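Local structure of nitrogenase molybdenum-iron protein beta chain (Clostridium pasteurianum, 4WES) at residues Arg58-Pro63 with Gly418-Pro423. The protein forms, with the alpha chain, the molybdenum-iron component of nitrogenase, which reduces dinitrogen to ammonia, and shares an [8Fe-7S] cluster with that chain. Sequence-based numbering, arbitrary orientation. Where two conformers were deposited one is given.
Sequences RHFKEP and GHYYNP. With FE2 (Fe (II) ion), chain J.
The ring of Y420 lies against the last turn of helix 46-60, one face under the carbonyl oxygen of F60, 3.4 Å above the ring plane and toward its rim. G418 CA covers the opposite face. F60 turns its ring edge to the same tyrosine, CD1 meeting Y420 CB at 3.8 Å, and the K61 chain crosses the phenol end, with CG 3.8 Å from Y420 OH. Beside this, H419 points its CE1 edge at one face of the H59 ring in a T-shaped pair, planes at 83°. NE2 of H419 also donates to H59 O in a weak, bent bond of 3.1 Å and has a second weak bond, to I413 O. I413 N hydrogen-bonds to ND1 of H59 and limits how that ring can turn. K61 takes positive phi as the helix ends, and its NZ is held by R58 O (2.9 Å), M414 O and R458 O of the second beta subunit. Its own carbonyl oxygen and E62 OE2 bind iron(II), whose site D301 and D305 of that subunit complete. F60 O accepts a bond from an iron-bound water (2.7 Å), so the carbonyl resting on Y420 also belongs to the metal's second shell.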
# COMPACT_ATOMS: atom_id res chain seq x y z
N ARG B 58 1.02 20.97 -2.48
CA ARG B 58 0.27 19.79 -2.93
C ARG B 58 1.01 18.48 -2.67
O ARG B 58 0.38 17.44 -2.43
CB ARG B 58 -0.07 19.93 -4.42
CG ARG B 58 -1.11 20.97 -4.69
CD ARG B 58 -1.28 21.23 -6.20
NE ARG B 58 -2.44 22.08 -6.46
CZ ARG B 58 -2.62 22.77 -7.59
NH1 ARG B 58 -1.79 22.61 -8.62
NH2 ARG B 58 -3.65 23.59 -7.67
N HIS B 59 2.34 18.50 -2.79
CA HIS B 59 3.18 17.33 -2.57
C HIS B 59 3.30 17.03 -1.07
O HIS B 59 3.09 15.90 -0.65
CB HIS B 59 4.56 17.58 -3.22
CG HIS B 59 5.54 16.49 -2.99
ND1 HIS B 59 5.82 15.51 -3.92
CD2 HIS B 59 6.41 16.30 -1.97
CE1 HIS B 59 6.78 14.75 -3.45
NE2 HIS B 59 7.15 15.21 -2.27
N PHE B 60 3.67 18.03 -0.28
CA PHE B 60 4.01 17.81 1.13
C PHE B 60 2.82 17.97 2.08
O PHE B 60 2.96 17.59 3.26
CB PHE B 60 5.12 18.77 1.54
CG PHE B 60 6.46 18.40 0.97
CD1 PHE B 60 7.10 17.26 1.42
CD2 PHE B 60 7.08 19.18 -0.00
CE1 PHE B 60 8.32 16.87 0.88
CE2 PHE B 60 8.30 18.79 -0.53
CZ PHE B 60 8.91 17.62 -0.09
N LYS B 61 1.71 18.53 1.62
CA LYS B 61 0.60 18.88 2.50
C LYS B 61 1.13 19.74 3.65
O LYS B 61 0.81 19.53 4.82
CB LYS B 61 -0.18 17.65 2.99
CG LYS B 61 -0.57 16.68 1.89
CD LYS B 61 -1.33 17.28 0.72
CE LYS B 61 -1.86 16.19 -0.20
NZ LYS B 61 -2.25 16.78 -1.53
N GLU B 62 1.89 20.76 3.28
CA GLU B 62 2.55 21.69 4.21
C GLU B 62 2.51 23.07 3.62
O GLU B 62 2.45 23.22 2.39
CB GLU B 62 4.01 21.32 4.46
CG GLU B 62 4.25 20.04 5.26
CD GLU B 62 3.86 20.26 6.71
OE1 GLU B 62 4.73 20.78 7.47
OE2 GLU B 62 2.72 19.90 7.11
N PRO B 63 2.66 24.11 4.46
CA PRO B 63 2.93 25.43 3.93
C PRO B 63 4.23 25.43 3.11
O PRO B 63 5.13 24.63 3.38
CB PRO B 63 3.14 26.29 5.21
CG PRO B 63 2.41 25.52 6.27
CD PRO B 63 2.68 24.08 5.92
N GLY B 418 1.16 11.09 3.81
CA GLY B 418 2.20 10.48 4.62
C GLY B 418 3.40 9.94 3.88
O GLY B 418 4.38 9.50 4.52
N HIS B 419 3.38 10.00 2.55
CA HIS B 419 4.46 9.43 1.76
C HIS B 419 5.78 10.13 2.08
O HIS B 419 6.84 9.50 2.04
CB HIS B 419 4.15 9.50 0.26
CG HIS B 419 4.02 10.88 -0.29
ND1 HIS B 419 5.11 11.60 -0.70
CD2 HIS B 419 2.94 11.67 -0.49
CE1 HIS B 419 4.71 12.78 -1.12
NE2 HIS B 419 3.40 12.86 -1.01
N TYR B 420 5.68 11.40 2.44
CA TYR B 420 6.84 12.24 2.70
C TYR B 420 7.51 11.94 4.05
O TYR B 420 8.54 12.51 4.35
CB TYR B 420 6.46 13.75 2.59
CG TYR B 420 5.06 13.98 3.07
CD1 TYR B 420 4.03 14.08 2.14
CD2 TYR B 420 4.72 14.01 4.42
CE1 TYR B 420 2.71 14.17 2.53
CE2 TYR B 420 3.42 14.12 4.82
CZ TYR B 420 2.40 14.18 3.89
OH TYR B 420 1.08 14.20 4.24
N TYR B 421 6.95 11.00 4.82
CA TYR B 421 7.60 10.50 6.01
C TYR B 421 8.45 9.25 5.74
O TYR B 421 9.10 8.77 6.64
CB TYR B 421 6.57 10.24 7.12
CG TYR B 421 5.77 11.48 7.55
CD1 TYR B 421 6.37 12.70 7.90
CD2 TYR B 421 4.43 11.42 7.60
CE1 TYR B 421 5.60 13.80 8.26
CE2 TYR B 421 3.66 12.49 7.99
CZ TYR B 421 4.23 13.69 8.28
OH TYR B 421 3.39 14.80 8.61
N ASN B 422 8.41 8.71 4.50
CA ASN B 422 9.15 7.49 4.22
C ASN B 422 10.32 7.73 3.29
O ASN B 422 10.20 8.29 2.21
CB ASN B 422 8.31 6.30 3.71
CG ASN B 422 6.84 6.63 3.52
OD1 ASN B 422 6.29 6.41 2.44
ND2 ASN B 422 6.19 7.11 4.58
N PRO B 423 11.51 7.27 3.73
CA PRO B 423 12.65 7.42 2.86
C PRO B 423 12.61 6.40 1.73
O PRO B 423 12.03 5.31 1.92
CB PRO B 423 13.84 7.11 3.78
CG PRO B 423 13.28 6.13 4.77
CD PRO B 423 11.85 6.62 5.00
FE FE2 J . 1.08 18.76 6.73
O HOH W 1 2.36 17.27 5.92
O HOH W 2 -0.08 20.28 7.53